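Local coordinates for similar to yteR (Bacilus subtilis) (Clostridium acetobutylicum, PDB 4WU0), which probably hydrolyses unsaturated rhamnogalacturonan fragments derived from pectin, as a family 105 glycoside hydrolase related to YteR, at residues Tyr25-Thr30 / Glu344-Pro350; Ser194-Trp198 / Asp329-Tyr335; Leu209-Ile213 / Leu226-Leu230. All blocks are in the same frame, centred on the assembly; numbering follows the deposited sequence.

In the fold
Near the N terminus, helix 25-41 pairs with the start of helix 345-360 in interaction 1, which closes a loop of 313 residues and joins an early helix to the last one; its centre lies about 8 Å from the centre of the chain. Interaction 2 is nested within that loop: the segment leading into helix 199-215 meets the turn that begins helix 332-337, near the periphery. Interaction 3 is nested inside interaction 2 and ties helix 199-215 to the next helix, 223-240, across a seven-residue linker. None of the loops cross. Helix 199-215 connects the last two contacts, since 194-198 runs into it and 209-213 lies on it, yet their centres are about 25 Å apart.

Interaction 1 (Tyr25-Thr30 / Glu344-Pro350); sequences YEYGLT and EPKGLGP
E26 lays its CB and CG over the side of K346 and the ring of P345: its CB is 3.5 Å from K346 CG and its CG 3.7 Å from P345 CB. The two helix segments run nearly parallel, at 24° with axes 7.9 Å apart, so helix 25-41 lies against the first turn of helix 345-360, joining a helix near the N terminus to the start of the last helix in the 6-hairpin clan fold. E344 is the N-cap of that turn. Its OE2 accepts from K346 N (3.0 Å) on one face of the carboxylate and from K346 NZ (2.8 Å) on the other. K346 NZ reaches E26 OE2 only weakly, at 3.5 Å, and also bonds to Y318 O. Water 2 donates to E26 OE2 and accepts from K346 NZ, while water 1 lies within hydrogen-bonding distance of both carboxylates. Y25 sets its OH against the lysine chain at K346 CE, while the edge of the Y27 ring meets P345 CG in its plane. Further along, L29 CD2 packs on P350 CD at 3.7 Å, and the backbones come close where T30 faces G349. With E26 OE2 and E344 OE2 only 4.0 Å from each other, the ammonium and the nearby waters probably offset the repulsion between two buried carboxylates.

Interaction 2 (Ser194-Trp198 / Asp329-Tyr335); sequences SPHFW and DGSFAYY
H196 and Y335 both turn CG away from the carbonyl carbon (chi1 -72° and -78°), which sets the imidazole along the 329-332 turn and the phenol ring between H196 and W198. The turn combines an Asx turn with a helix N-cap. D329 OD1 accepts from S331 N at 2.9 Å and also from S331 OG, the latter on the syn side of the carboxylate. S331 OG in turn accepts from Y334 N at 3.1 Å, capping helix 332-337. D329 thus positions the very hydroxyl that caps the helix.

Across the contact, the P195 ring rests on the G330 carbonyl, with P195 CG 3.4 Å from G330 O. The same oxygen lies in the plane of the imidazole at its edge, 3.2 Å from H196 CD2; it is buried here without a hydrogen-bonding partner. H196 NE2 and F332 N lie close but are not aligned for a hydrogen bond; water 4 bonds to both. W198 presents one face of its indole to Y335, whose CE1 sits 3.6 Å from W198 CG and is displaced toward the rim. The planes are inclined at 33°, an oblique aromatic pairing. H176 joins this group, meeting the W198 ring and hydrogen-bonding to Y335 OH through its ND1.

Together these contacts fix the loop that enters helix 199-215, for which W198 is the N-cap residue, against the start of helix 332-337. No direct hydrogen bond spans the two segments; their polar connection runs through water and through Q250, which bonds to Y335 O and only weakly to W198 NE1. Water 3 is held by S194 OG and the backbone N of H196, and its oxygen lies 2.8 Å from Y335 OH.

Interaction 3 (Leu209-Ile213 / Leu226-Leu230); sequences LADTI and LIKIL
L209 forks over the second helix, its CD1 reaching I229 CG2 at 3.7 Å and the backbone of L230 (CA at 3.9 Å), while its CD2 meets L226 CG at 4.0 Å. One leucine thereby spans just over one turn of the facing helix. Almost one turn on, T212 adds a lighter touch, with its CG2 4.2 Å from L226 CD2; its hydroxyl is engaged within its own helix by A208 O and also bonds to T137. I213 then splits its branches. Its CG1, anti to the carbonyl carbon (chi1 -64°), runs past L226 in the opposite direction, 3.8 Å from L226 CB, whereas its CG2 meets I227 CG1 at 3.8 Å. No hydrogen bond crosses, and the segment axes lie 10.0 Å apart at 159°: this is an antiparallel pair of consecutive helices held by interleaved aliphatic branches, consistent with the largely helical fold of the 6-hairpin clan. Around the pair, F159 of helix 152-166 touches L209, T212 and L226, Y282 from a loop touches I213, I227 and L230, and helix 129-146 meets T212 through A140.

Interaction 1 (Tyr25-Thr30 / Glu344-Pro350)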
loop_
_atom_site.group_PDB
_atom_site.type_symbol
_atom_site.label_atom_id
_atom_site.label_comp_id
_atom_site.label_asym_id
_atom_site.label_seq_id
_atom_site.Cartn_x
_atom_site.Cartn_y
_atom_site.Cartn_z
ATOM N N TYR A 25 -7.568 6.701 0.788
ATOM C CA TYR A 25 -7.073 5.322 0.856
ATOM C C TYR A 25 -6.231 5.058 2.085
ATOM O O TYR A 25 -6.239 3.940 2.608
ATOM C CB TYR A 25 -6.228 4.990 -0.392
ATOM C CG TYR A 25 -4.945 5.797 -0.536
ATOM C CD1 TYR A 25 -4.907 6.937 -1.316
ATOM C CD2 TYR A 25 -3.778 5.405 0.093
ATOM C CE1 TYR A 25 -3.735 7.671 -1.468
ATOM C CE2 TYR A 25 -2.600 6.155 -0.028
ATOM C CZ TYR A 25 -2.586 7.275 -0.821
ATOM O OH TYR A 25 -1.414 8.004 -0.967
ATOM N N GLU A 26 -5.514 6.072 2.563
ATOM C CA GLU A 26 -4.598 5.865 3.674
ATOM C C GLU A 26 -5.345 5.701 4.987
ATOM O O GLU A 26 -4.796 5.208 5.966
ATOM C CB GLU A 26 -3.550 7.000 3.750
ATOM C CG GLU A 26 -4.061 8.379 4.112
ATOM C CD GLU A 26 -4.513 9.217 2.927
ATOM O OE1 GLU A 26 -5.026 8.662 1.933
ATOM O OE2 GLU A 26 -4.353 10.464 2.993
ATOM N N TYR A 27 -6.608 6.119 5.021
ATOM C CA TYR A 27 -7.409 5.986 6.222
ATOM C C TYR A 27 -7.877 4.537 6.398
ATOM O O TYR A 27 -7.752 3.968 7.480
ATOM C CB TYR A 27 -8.584 6.976 6.174
ATOM C CG TYR A 27 -8.160 8.428 6.071
ATOM C CD1 TYR A 27 -6.903 8.841 6.479
ATOM C CD2 TYR A 27 -9.036 9.391 5.583
ATOM C CE1 TYR A 27 -6.528 10.191 6.403
ATOM C CE2 TYR A 27 -8.673 10.721 5.478
ATOM C CZ TYR A 27 -7.414 11.113 5.920
ATOM O OH TYR A 27 -7.040 12.430 5.836
ATOM N N GLY A 28 -8.360 3.908 5.328
ATOM C CA GLY A 28 -8.657 2.483 5.382
ATOM C C GLY A 28 -7.419 1.661 5.708
ATOM O O GLY A 28 -7.486 0.668 6.436
ATOM N N LEU A 29 -6.287 2.059 5.145
ATOM C CA LEU A 29 -5.015 1.386 5.411
ATOM C C LEU A 29 -4.669 1.396 6.918
ATOM O O LEU A 29 -4.256 0.382 7.489
ATOM C CB LEU A 29 -3.910 2.067 4.617
ATOM C CG LEU A 29 -2.457 1.707 4.876
ATOM C CD1 LEU A 29 -2.147 0.241 4.633
ATOM C CD2 LEU A 29 -1.580 2.580 3.991
ATOM N N THR A 30 -4.843 2.550 7.548
ATOM C CA THR A 30 -4.562 2.693 8.969
ATOM C C THR A 30 -5.559 1.859 9.771
ATOM O O THR A 30 -5.193 1.192 10.738
ATOM C CB THR A 30 -4.590 4.173 9.376
ATOM O OG1 THR A 30 -3.508 4.853 8.728
ATOM C CG2 THR A 30 -4.449 4.348 10.877
ATOM N N GLU A 344 1.416 10.531 9.925
ATOM C CA GLU A 344 0.644 10.504 8.698
ATOM C C GLU A 344 0.195 9.072 8.420
ATOM O O GLU A 344 1.009 8.159 8.393
ATOM C CB GLU A 344 1.511 11.054 7.558
ATOM C CG GLU A 344 1.141 10.638 6.149
ATOM C CD GLU A 344 -0.269 10.984 5.789
ATOM O OE1 GLU A 344 -0.758 12.053 6.224
ATOM O OE2 GLU A 344 -0.888 10.174 5.063
ATOM N N PRO A 345 -1.109 8.879 8.191
ATOM C CA PRO A 345 -1.645 7.546 7.934
ATOM C C PRO A 345 -0.960 6.701 6.857
ATOM O O PRO A 345 -0.943 5.473 6.990
ATOM C CB PRO A 345 -3.108 7.838 7.605
ATOM C CG PRO A 345 -3.424 9.004 8.470
ATOM C CD PRO A 345 -2.199 9.860 8.379
ATOM N N LYS A 346 -0.395 7.315 5.821
ATOM C CA LYS A 346 0.317 6.546 4.808
ATOM C C LYS A 346 1.525 5.804 5.405
ATOM O O LYS A 346 1.930 4.765 4.888
ATOM C CB LYS A 346 0.765 7.443 3.666
ATOM C CG LYS A 346 -0.369 8.022 2.836
ATOM C CD LYS A 346 0.150 9.044 1.838
ATOM C CE LYS A 346 -0.908 10.058 1.439
ATOM N NZ LYS A 346 -0.997 11.142 2.417
ATOM N N GLY A 347 2.064 6.315 6.511
ATOM C CA GLY A 347 3.104 5.616 7.260
ATOM C C GLY A 347 2.580 4.806 8.443
ATOM O O GLY A 347 3.078 3.719 8.728
ATOM N N LEU A 348 1.577 5.344 9.139
ATOM C CA LEU A 348 1.065 4.691 10.342
ATOM C C LEU A 348 0.511 3.308 10.048
ATOM O O LEU A 348 0.744 2.364 10.789
ATOM C CB LEU A 348 -0.028 5.539 11.007
ATOM C CG LEU A 348 0.413 6.873 11.586
ATOM C CD1 LEU A 348 -0.779 7.773 11.878
ATOM C CD2 LEU A 348 1.207 6.679 12.841
ATOM N N GLY A 349 -0.280 3.192 9.004
ATOM C CA GLY A 349 -0.867 1.903 8.668
ATOM C C GLY A 349 0.167 0.824 8.430
ATOM O O GLY A 349 0.110 -0.243 9.035
ATOM N N PRO A 350 1.116 1.080 7.517
ATOM C CA PRO A 350 2.165 0.086 7.274
ATOM C C PRO A 350 2.983 -0.217 8.516
ATOM O O PRO A 350 3.389 -1.358 8.708
ATOM C CB PRO A 350 3.021 0.752 6.185
ATOM C CG PRO A 350 2.021 1.578 5.429
ATOM C CD PRO A 350 1.094 2.124 6.468
HETATM O O HOH W 1 -3.528 11.931 5.268
HETATM O O HOH W 2 -3.403 12.703 1.822
#

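Interaction 2 (Ser194-Trp198 / Asp329-Tyr335)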
loop_
_atom_site.group_PDB
_atom_site.type_symbol
_atom_site.label_atom_id
_atom_site.label_comp_id
_atom_site.label_asym_id
_atom_site.label_seq_id
_atom_site.Cartn_x
_atom_site.Cartn_y
_atom_site.Cartn_z
ATOM N N SER A 194 8.618 6.669 -15.594
ATOM C CA SER A 194 9.021 7.824 -14.804
ATOM C C SER A 194 10.506 7.680 -14.434
ATOM O O SER A 194 11.092 6.626 -14.637
ATOM C CB SER A 194 8.134 7.951 -13.565
ATOM O OG SER A 194 8.260 6.818 -12.721
ATOM N N PRO A 195 11.134 8.749 -13.902
ATOM C CA PRO A 195 12.596 8.712 -13.790
ATOM C C PRO A 195 13.195 7.904 -12.635
ATOM O O PRO A 195 14.373 7.512 -12.733
ATOM C CB PRO A 195 12.964 10.198 -13.605
ATOM C CG PRO A 195 11.824 10.929 -14.205
ATOM C CD PRO A 195 10.632 10.136 -13.838
ATOM N N HIS A 196 12.435 7.702 -11.564
ATOM C CA HIS A 196 13.000 7.176 -10.328
ATOM C C HIS A 196 12.234 6.068 -9.646
ATOM O O HIS A 196 11.020 5.895 -9.817
ATOM C CB HIS A 196 13.201 8.316 -9.313
ATOM C CG HIS A 196 14.331 9.218 -9.669
ATOM N ND1 HIS A 196 15.642 8.806 -9.615
ATOM C CD2 HIS A 196 14.354 10.491 -10.146
ATOM C CE1 HIS A 196 16.429 9.788 -10.017
ATOM N NE2 HIS A 196 15.667 10.820 -10.348
ATOM N N PHE A 197 12.991 5.345 -8.831
ATOM C CA PHE A 197 12.449 4.332 -7.934
ATOM C C PHE A 197 12.107 5.001 -6.609
ATOM O O PHE A 197 12.984 5.363 -5.826
ATOM C CB PHE A 197 13.458 3.205 -7.712
ATOM C CG PHE A 197 14.036 2.647 -8.979
ATOM C CD1 PHE A 197 13.221 2.036 -9.930
ATOM C CD2 PHE A 197 15.397 2.712 -9.203
ATOM C CE1 PHE A 197 13.787 1.528 -11.085
ATOM C CE2 PHE A 197 15.972 2.221 -10.351
ATOM C CZ PHE A 197 15.165 1.626 -11.299
ATOM N N TRP A 198 10.815 5.180 -6.389
ATOM C CA TRP A 198 10.297 5.803 -5.175
ATOM C C TRP A 198 9.997 4.730 -4.148
ATOM O O TRP A 198 9.343 3.734 -4.453
ATOM C CB TRP A 198 9.029 6.589 -5.509
ATOM C CG TRP A 198 8.429 7.313 -4.352
ATOM C CD1 TRP A 198 9.084 7.933 -3.337
ATOM C CD2 TRP A 198 7.030 7.473 -4.082
ATOM N NE1 TRP A 198 8.176 8.483 -2.458
ATOM C CE2 TRP A 198 6.911 8.210 -2.899
ATOM C CE3 TRP A 198 5.867 7.058 -4.735
ATOM C CZ2 TRP A 198 5.671 8.544 -2.349
ATOM C CZ3 TRP A 198 4.653 7.391 -4.192
ATOM C CH2 TRP A 198 4.563 8.132 -3.012
ATOM N N ASP A 329 7.283 16.285 -12.210
ATOM C CA ASP A 329 8.125 15.730 -13.277
ATOM C C ASP A 329 8.876 14.462 -12.886
ATOM O O ASP A 329 9.548 13.867 -13.719
ATOM C CB ASP A 329 9.070 16.790 -13.882
ATOM C CG ASP A 329 10.197 17.219 -12.956
ATOM O OD1 ASP A 329 10.373 16.659 -11.851
ATOM O OD2 ASP A 329 10.928 18.151 -13.367
ATOM N N GLY A 330 8.750 14.040 -11.637
ATOM C CA GLY A 330 9.353 12.791 -11.212
ATOM C C GLY A 330 10.864 12.826 -11.114
ATOM O O GLY A 330 11.509 11.784 -10.924
ATOM N N SER A 331 11.436 14.024 -11.182
ATOM C CA SER A 331 12.871 14.188 -10.987
ATOM C C SER A 331 13.262 13.978 -9.531
ATOM O O SER A 331 12.423 13.974 -8.632
ATOM C CB SER A 331 13.316 15.588 -11.398
ATOM O OG SER A 331 12.731 16.566 -10.542
ATOM N N PHE A 332 14.559 13.818 -9.303
ATOM C CA PHE A 332 15.067 13.709 -7.945
ATOM C C PHE A 332 14.652 14.936 -7.127
ATOM O O PHE A 332 14.140 14.818 -6.000
ATOM C CB PHE A 332 16.590 13.531 -7.968
ATOM C CG PHE A 332 17.225 13.425 -6.602
ATOM C CD1 PHE A 332 17.274 12.216 -5.930
ATOM C CD2 PHE A 332 17.763 14.550 -5.987
ATOM C CE1 PHE A 332 17.830 12.125 -4.674
ATOM C CE2 PHE A 332 18.348 14.462 -4.736
ATOM C CZ PHE A 332 18.376 13.238 -4.078
ATOM N N ALA A 333 14.852 16.123 -7.687
ATOM C CA ALA A 333 14.460 17.349 -6.992
ATOM C C ALA A 333 12.981 17.331 -6.639
ATOM O O ALA A 333 12.601 17.716 -5.532
ATOM C CB ALA A 333 14.834 18.581 -7.810
ATOM N N TYR A 334 12.144 16.845 -7.556
ATOM C CA TYR A 334 10.723 16.725 -7.286
ATOM C C TYR A 334 10.465 15.817 -6.066
ATOM O O TYR A 334 9.692 16.182 -5.182
ATOM C CB TYR A 334 9.901 16.230 -8.515
ATOM C CG TYR A 334 8.568 15.790 -8.009
ATOM C CD1 TYR A 334 7.640 16.734 -7.549
ATOM C CD2 TYR A 334 8.284 14.440 -7.834
ATOM C CE1 TYR A 334 6.469 16.344 -6.951
ATOM C CE2 TYR A 334 7.097 14.038 -7.234
ATOM C CZ TYR A 334 6.213 14.984 -6.785
ATOM O OH TYR A 334 5.056 14.568 -6.178
ATOM N N TYR A 335 11.074 14.634 -6.017
ATOM C CA TYR A 335 10.768 13.711 -4.919
ATOM C C TYR A 335 11.243 14.263 -3.579
ATOM O O TYR A 335 10.632 14.000 -2.558
ATOM C CB TYR A 335 11.337 12.313 -5.164
ATOM C CG TYR A 335 10.502 11.506 -6.125
ATOM C CD1 TYR A 335 9.304 10.923 -5.719
ATOM C CD2 TYR A 335 10.884 11.345 -7.458
ATOM C CE1 TYR A 335 8.531 10.193 -6.590
ATOM C CE2 TYR A 335 10.115 10.621 -8.328
ATOM C CZ TYR A 335 8.933 10.050 -7.905
ATOM O OH TYR A 335 8.139 9.317 -8.777
HETATM O O HOH W 3 9.635 8.000 -10.696
HETATM O O HOH W 4 16.336 13.240 -11.718
#

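Interaction 3 (Leu209-Ile213 / Leu226-Leu230)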
loop_
_atom_site.group_PDB
_atom_site.type_symbol
_atom_site.label_atom_id
_atom_site.label_comp_id
_atom_site.label_asym_id
_atom_site.label_seq_id
_atom_site.Cartn_x
_atom_site.Cartn_y
_atom_site.Cartn_z
ATOM N N LEU A 209 1.476 -7.528 -3.703
ATOM C CA LEU A 209 1.794 -8.907 -4.033
ATOM C C LEU A 209 1.513 -9.847 -2.857
ATOM O O LEU A 209 0.815 -10.862 -3.006
ATOM C CB LEU A 209 3.249 -9.047 -4.492
ATOM C CG LEU A 209 3.583 -8.488 -5.885
ATOM C CD1 LEU A 209 5.077 -8.247 -6.038
ATOM C CD2 LEU A 209 3.135 -9.477 -6.945
ATOM N N ALA A 210 2.052 -9.523 -1.692
ATOM C CA ALA A 210 1.870 -10.377 -0.533
ATOM C C ALA A 210 0.387 -10.561 -0.202
ATOM O O ALA A 210 -0.058 -11.668 0.083
ATOM C CB ALA A 210 2.622 -9.821 0.679
ATOM N N ASP A 211 -0.377 -9.480 -0.235
ATOM C CA ASP A 211 -1.773 -9.527 0.150
ATOM C C ASP A 211 -2.641 -10.211 -0.919
ATOM O O ASP A 211 -3.673 -10.824 -0.596
ATOM C CB ASP A 211 -2.303 -8.130 0.406
ATOM C CG ASP A 211 -1.666 -7.447 1.614
ATOM O OD1 ASP A 211 -0.964 -8.115 2.418
ATOM O OD2 ASP A 211 -1.926 -6.224 1.787
ATOM N N THR A 212 -2.245 -10.099 -2.185
ATOM C CA THR A 212 -3.002 -10.743 -3.255
ATOM C C THR A 212 -2.720 -12.249 -3.318
ATOM O O THR A 212 -3.637 -13.071 -3.418
ATOM C CB THR A 212 -2.703 -10.087 -4.612
ATOM O OG1 THR A 212 -3.235 -8.762 -4.604
ATOM C CG2 THR A 212 -3.329 -10.858 -5.766
ATOM N N ILE A 213 -1.450 -12.619 -3.206
ATOM C CA ILE A 213 -1.098 -14.021 -3.284
ATOM C C ILE A 213 -1.825 -14.758 -2.169
ATOM O O ILE A 213 -2.284 -15.887 -2.363
ATOM C CB ILE A 213 0.431 -14.239 -3.156
ATOM C CG1 ILE A 213 1.171 -13.590 -4.319
ATOM C CG2 ILE A 213 0.769 -15.732 -3.111
ATOM C CD1 ILE A 213 2.663 -13.367 -4.055
ATOM N N LEU A 226 3.481 -14.732 -9.478
ATOM C CA LEU A 226 3.448 -13.605 -8.552
ATOM C C LEU A 226 4.437 -13.805 -7.406
ATOM O O LEU A 226 5.074 -12.856 -6.960
ATOM C CB LEU A 226 2.036 -13.328 -8.033
ATOM C CG LEU A 226 1.197 -12.352 -8.859
ATOM C CD1 LEU A 226 0.910 -12.901 -10.238
ATOM C CD2 LEU A 226 -0.114 -12.009 -8.131
ATOM N N ILE A 227 4.598 -15.045 -6.947
ATOM C CA ILE A 227 5.574 -15.333 -5.911
ATOM C C ILE A 227 6.991 -15.036 -6.413
ATOM O O ILE A 227 7.800 -14.440 -5.694
ATOM C CB ILE A 227 5.418 -16.783 -5.397
ATOM C CG1 ILE A 227 4.113 -16.899 -4.606
ATOM C CG2 ILE A 227 6.598 -17.220 -4.515
ATOM C CD1 ILE A 227 3.679 -18.326 -4.292
ATOM N N LYS A 228 7.278 -15.416 -7.654
ATOM C CA LYS A 228 8.578 -15.121 -8.242
ATOM C C LYS A 228 8.821 -13.612 -8.326
ATOM O O LYS A 228 9.910 -13.134 -7.998
ATOM C CB LYS A 228 8.706 -15.776 -9.628
ATOM C CG LYS A 228 10.009 -15.463 -10.319
ATOM C CD LYS A 228 10.030 -16.088 -11.710
ATOM C CE LYS A 228 11.415 -16.105 -12.313
ATOM N NZ LYS A 228 11.376 -16.713 -13.687
ATOM N N ILE A 229 7.821 -12.861 -8.781
ATOM C CA ILE A 229 7.940 -11.415 -8.852
ATOM C C ILE A 229 8.233 -10.845 -7.469
ATOM O O ILE A 229 9.082 -9.979 -7.313
ATOM C CB ILE A 229 6.632 -10.775 -9.418
ATOM C CG1 ILE A 229 6.465 -11.154 -10.889
ATOM C CG2 ILE A 229 6.620 -9.248 -9.242
ATOM C CD1 ILE A 229 5.115 -10.774 -11.471
ATOM N N LEU A 230 7.533 -11.335 -6.448
ATOM C CA LEU A 230 7.794 -10.858 -5.093
ATOM C C LEU A 230 9.239 -11.148 -4.654
ATOM O O LEU A 230 9.925 -10.280 -4.080
ATOM C CB LEU A 230 6.794 -11.465 -4.106
ATOM C CG LEU A 230 7.010 -11.088 -2.635
ATOM C CD1 LEU A 230 6.923 -9.599 -2.396
ATOM C CD2 LEU A 230 5.983 -11.791 -1.754
#